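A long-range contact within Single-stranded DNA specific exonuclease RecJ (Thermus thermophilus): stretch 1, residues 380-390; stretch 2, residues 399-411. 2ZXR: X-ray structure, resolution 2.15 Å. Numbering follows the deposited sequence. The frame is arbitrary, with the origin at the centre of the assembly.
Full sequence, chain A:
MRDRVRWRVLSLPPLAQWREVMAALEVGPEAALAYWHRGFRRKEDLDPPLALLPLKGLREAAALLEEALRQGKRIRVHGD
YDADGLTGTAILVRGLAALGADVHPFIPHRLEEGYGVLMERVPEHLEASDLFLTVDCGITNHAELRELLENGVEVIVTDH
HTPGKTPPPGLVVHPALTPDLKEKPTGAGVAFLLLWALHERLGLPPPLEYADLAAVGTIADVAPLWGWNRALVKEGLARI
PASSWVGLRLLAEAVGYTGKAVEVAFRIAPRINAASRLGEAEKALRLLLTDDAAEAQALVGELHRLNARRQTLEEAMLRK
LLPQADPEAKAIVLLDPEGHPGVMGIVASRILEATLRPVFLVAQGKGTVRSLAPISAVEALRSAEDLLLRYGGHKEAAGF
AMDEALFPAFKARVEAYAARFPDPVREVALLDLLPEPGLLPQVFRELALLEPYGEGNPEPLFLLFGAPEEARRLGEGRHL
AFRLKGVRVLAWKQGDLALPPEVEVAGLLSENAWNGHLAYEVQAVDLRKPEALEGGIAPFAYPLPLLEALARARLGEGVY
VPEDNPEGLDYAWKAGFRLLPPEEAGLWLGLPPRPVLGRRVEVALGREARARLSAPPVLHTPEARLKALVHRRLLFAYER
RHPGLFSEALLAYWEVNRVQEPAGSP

Stretch 1, residues 380-390: ALRSAEDLLLR
Stretch 2 (399-411) GFAMDEALFPAFK

How do the two backbones meet? Stretch 1 leaves a helix at 380-383, makes a 3-10 turn at 385-387, extends at Leu-388 (phi/psi -105/151), kinks at Leu-389 (-79/-28) and extends again at Arg-390 (179/157), which pairs antiparallel with the strand that includes 399-401. Arg-390 and Ala-401 form a hydrogen-bonded antiparallel pair with CA atoms 5.6 Å apart. Leu-389 N donates to Ala-401 O at 3.1 Å, and Ala-401 N donates to Arg-390 O at 3.0 Å, both with N-H...O angles of 153°. Further back, the CA atoms of Leu-388 and Met-402 lie 4.8 Å apart and those of Ala-384 and Phe-410 6.5 Å.

What does Leu-387, the residue with the most covered surface (98 Å²), touch? It closes the 3-10 turn, with Leu-387 N hydrogen-bonded to Ala-384 O at 3.1 Å, and its CB points toward stretch 2. Its chi1 of -93° and chi2 of 25° both lie between wells. This places Leu-387 CD2 against the helix 407-411, 3.7 Å from Phe-410 CA and 4.2 Å from Ala-409 CB. The carbonyl faces a different part of stretch 2: Leu-387 O is 3.5 Å from Leu-406 CD1 and 3.6 Å from Met-402 CG. A water bridges the backbones, donating to Leu-387 O at 3.1 Å and accepting from Asp-403 N at 2.9 Å.

How does Leu-381 reach stretch 2 from the helix? Its CB points sideways, but chi1 m and chi2 t bring its end nearer, covering 72 Å². Leu-381 CD1 lies 3.7 Å from Phe-400 CD2, while Leu-381 CD2 meets the edge of the other ring, 3.8 Å from Phe-410 CZ. Leu-388, also m,t, fills in beside it: Leu-388 CD2 lies 3.6 Å from Met-402 SD, 3.7 Å from Phe-400 CD1 and 4.0 Å from Phe-410 CD1. The two leucines thus link both aromatic rings in one apolar cluster. Phe-400 has chi1 p and chi2 100°; Phe-410 has chi1 t and chi2 74°.

What covers Ala-401, which also has 72 Å² covered? Beyond its two backbone bonds, its methyl lies on the same side of the sheet as the Arg-390 side chain. Arg-390, with chi1 47° (p), chi2 145°, chi3 -122° and chi4 -116°, lays one face of its guanidinium over that methyl, with Arg-390 CZ 3.7 Å from Ala-401 CB. Leu-389 (m,t) adds its CB at 4.2 Å from Ala-401 CB, so both side chains pack against the methyl.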

# COMPACT_ATOMS: atom_id res chain seq x y z
N ALA A 380 -9.20 19.41 13.09
CA ALA A 380 -9.11 19.28 14.55
C ALA A 380 -8.39 20.53 15.10
O ALA A 380 -8.76 21.08 16.14
CB ALA A 380 -8.35 18.03 14.93
N LEU A 381 -7.38 20.98 14.37
CA LEU A 381 -6.64 22.17 14.77
C LEU A 381 -7.57 23.37 14.59
O LEU A 381 -7.56 24.30 15.40
CB LEU A 381 -5.38 22.37 13.91
CG LEU A 381 -4.28 21.30 14.06
CD1 LEU A 381 -3.02 21.77 13.28
CD2 LEU A 381 -3.95 21.08 15.54
N ARG A 382 -8.36 23.35 13.52
CA ARG A 382 -9.29 24.45 13.28
C ARG A 382 -10.23 24.60 14.46
O ARG A 382 -10.50 25.70 14.90
CB ARG A 382 -10.09 24.21 12.00
CG ARG A 382 -11.10 25.31 11.67
CD ARG A 382 -11.28 25.38 10.17
NE ARG A 382 -9.95 25.52 9.55
CZ ARG A 382 -9.64 25.10 8.32
NH1 ARG A 382 -10.56 24.52 7.57
NH2 ARG A 382 -8.39 25.26 7.86
N SER A 383 -10.71 23.49 15.01
CA SER A 383 -11.63 23.55 16.14
C SER A 383 -11.00 24.24 17.34
O SER A 383 -11.71 24.73 18.21
CB SER A 383 -12.11 22.14 16.54
OG SER A 383 -11.15 21.43 17.32
N ALA A 384 -9.67 24.27 17.41
CA ALA A 384 -8.98 24.92 18.53
C ALA A 384 -8.10 26.08 18.05
O ALA A 384 -7.17 26.48 18.76
CB ALA A 384 -8.12 23.88 19.24
N GLU A 385 -8.41 26.65 16.89
CA GLU A 385 -7.57 27.69 16.30
C GLU A 385 -7.31 28.99 17.06
O GLU A 385 -6.24 29.60 16.89
CB GLU A 385 -8.07 28.03 14.89
CG GLU A 385 -9.36 28.83 14.85
CD GLU A 385 -9.86 29.01 13.42
OE1 GLU A 385 -9.09 29.51 12.57
OE2 GLU A 385 -11.02 28.64 13.15
N ASP A 386 -8.24 29.42 17.89
CA ASP A 386 -8.03 30.65 18.64
C ASP A 386 -6.79 30.53 19.54
O ASP A 386 -6.15 31.53 19.89
CB ASP A 386 -9.25 30.95 19.52
CG ASP A 386 -9.55 29.83 20.51
OD1 ASP A 386 -9.90 28.71 20.07
OD2 ASP A 386 -9.43 30.06 21.73
N LEU A 387 -6.46 29.29 19.90
CA LEU A 387 -5.33 28.97 20.79
C LEU A 387 -3.97 28.89 20.12
O LEU A 387 -2.95 28.81 20.79
CB LEU A 387 -5.60 27.62 21.45
CG LEU A 387 -6.27 27.40 22.80
CD1 LEU A 387 -7.19 28.54 23.17
CD2 LEU A 387 -7.00 26.07 22.74
N LEU A 388 -3.95 28.92 18.80
CA LEU A 388 -2.70 28.75 18.06
C LEU A 388 -2.10 30.00 17.45
O LEU A 388 -2.81 30.93 17.08
CB LEU A 388 -2.92 27.71 16.96
CG LEU A 388 -3.66 26.45 17.44
CD1 LEU A 388 -3.96 25.54 16.24
CD2 LEU A 388 -2.81 25.74 18.48
N LEU A 389 -0.78 30.00 17.32
CA LEU A 389 -0.07 31.12 16.72
C LEU A 389 -0.19 31.00 15.21
O LEU A 389 -0.15 32.00 14.48
CB LEU A 389 1.40 31.10 17.15
CG LEU A 389 1.57 31.32 18.65
CD1 LEU A 389 3.03 31.16 19.05
CD2 LEU A 389 1.03 32.74 19.01
N ARG A 390 -0.32 29.77 14.74
CA ARG A 390 -0.46 29.50 13.31
C ARG A 390 -0.57 27.99 13.16
O ARG A 390 -0.14 27.24 14.04
CB ARG A 390 0.76 30.00 12.55
CG ARG A 390 2.06 29.59 13.19
CD ARG A 390 3.11 29.32 12.15
NE ARG A 390 3.63 27.96 12.26
CZ ARG A 390 4.89 27.66 12.57
NH1 ARG A 390 5.76 28.64 12.81
NH2 ARG A 390 5.29 26.39 12.63
N GLY A 399 0.50 20.77 11.00
CA GLY A 399 1.52 21.33 11.85
C GLY A 399 1.02 22.64 12.45
O GLY A 399 0.09 23.26 11.91
N PHE A 400 1.61 23.06 13.56
CA PHE A 400 1.20 24.30 14.19
C PHE A 400 2.26 24.82 15.12
O PHE A 400 3.30 24.19 15.30
CB PHE A 400 -0.15 24.13 14.92
CG PHE A 400 -0.15 23.09 16.04
CD1 PHE A 400 -0.03 23.49 17.38
CD2 PHE A 400 -0.31 21.74 15.76
CE1 PHE A 400 -0.07 22.52 18.43
CE2 PHE A 400 -0.35 20.78 16.79
CZ PHE A 400 -0.23 21.18 18.13
N ALA A 401 2.03 26.00 15.68
CA ALA A 401 2.92 26.59 16.65
C ALA A 401 1.93 27.05 17.72
O ALA A 401 0.77 27.37 17.41
CB ALA A 401 3.70 27.77 16.05
N MET A 402 2.39 27.11 18.96
CA MET A 402 1.51 27.48 20.06
C MET A 402 2.28 27.66 21.36
O MET A 402 3.29 26.98 21.61
CB MET A 402 0.46 26.38 20.25
CG MET A 402 -0.35 26.46 21.53
SD MET A 402 -1.47 25.03 21.77
CE MET A 402 -0.41 23.92 22.68
N ASP A 403 1.80 28.57 22.20
CA ASP A 403 2.44 28.80 23.48
C ASP A 403 2.13 27.56 24.31
O ASP A 403 0.97 27.21 24.50
CB ASP A 403 1.86 30.05 24.13
CG ASP A 403 2.61 30.47 25.37
OD1 ASP A 403 2.69 29.67 26.31
OD2 ASP A 403 3.14 31.59 25.39
N GLU A 404 3.17 26.87 24.79
CA GLU A 404 2.93 25.66 25.58
C GLU A 404 2.06 25.87 26.82
O GLU A 404 1.53 24.91 27.38
CB GLU A 404 4.26 25.02 25.97
CG GLU A 404 5.07 24.56 24.77
CD GLU A 404 6.36 23.83 25.15
OE1 GLU A 404 6.76 23.89 26.33
OE2 GLU A 404 6.98 23.20 24.27
N ALA A 405 1.90 27.12 27.26
CA ALA A 405 1.09 27.39 28.46
C ALA A 405 -0.37 27.06 28.18
O ALA A 405 -1.12 26.77 29.09
CB ALA A 405 1.23 28.87 28.89
N LEU A 406 -0.74 27.09 26.91
CA LEU A 406 -2.10 26.80 26.49
C LEU A 406 -2.34 25.31 26.20
O LEU A 406 -3.42 24.93 25.74
CB LEU A 406 -2.43 27.61 25.24
CG LEU A 406 -2.46 29.13 25.44
CD1 LEU A 406 -2.69 29.83 24.10
CD2 LEU A 406 -3.57 29.46 26.47
N PHE A 407 -1.35 24.47 26.48
CA PHE A 407 -1.48 23.04 26.21
C PHE A 407 -2.70 22.36 26.85
O PHE A 407 -3.45 21.65 26.17
CB PHE A 407 -0.20 22.30 26.63
CG PHE A 407 -0.22 20.82 26.31
CD1 PHE A 407 -0.03 20.37 25.00
CD2 PHE A 407 -0.45 19.89 27.32
CE1 PHE A 407 -0.07 18.98 24.70
CE2 PHE A 407 -0.50 18.50 27.04
CZ PHE A 407 -0.30 18.05 25.72
N PRO A 408 -2.91 22.53 28.18
CA PRO A 408 -4.10 21.85 28.73
C PRO A 408 -5.40 22.23 28.01
O PRO A 408 -6.26 21.38 27.77
CB PRO A 408 -4.10 22.25 30.20
CG PRO A 408 -2.58 22.39 30.51
CD PRO A 408 -2.09 23.13 29.25
N ALA A 409 -5.54 23.50 27.65
CA ALA A 409 -6.74 23.98 26.99
C ALA A 409 -6.84 23.38 25.59
O ALA A 409 -7.93 23.00 25.12
CB ALA A 409 -6.73 25.50 26.91
N PHE A 410 -5.69 23.30 24.93
CA PHE A 410 -5.60 22.75 23.58
C PHE A 410 -6.01 21.29 23.63
O PHE A 410 -6.77 20.82 22.78
CB PHE A 410 -4.16 22.85 23.07
CG PHE A 410 -3.94 22.16 21.75
CD1 PHE A 410 -4.41 22.72 20.56
CD2 PHE A 410 -3.25 20.95 21.70
CE1 PHE A 410 -4.21 22.07 19.34
CE2 PHE A 410 -3.04 20.30 20.48
CZ PHE A 410 -3.52 20.85 19.31
N LYS A 411 -5.51 20.57 24.63
CA LYS A 411 -5.82 19.16 24.79
C LYS A 411 -7.30 18.86 24.95
O LYS A 411 -7.84 17.99 24.25
CB LYS A 411 -5.05 18.59 25.99
CG LYS A 411 -5.32 17.12 26.32
CD LYS A 411 -4.37 16.69 27.43
CE LYS A 411 -4.28 15.18 27.59
NZ LYS A 411 -5.35 14.57 28.44
O HOH W 1 -0.29 30.28 21.16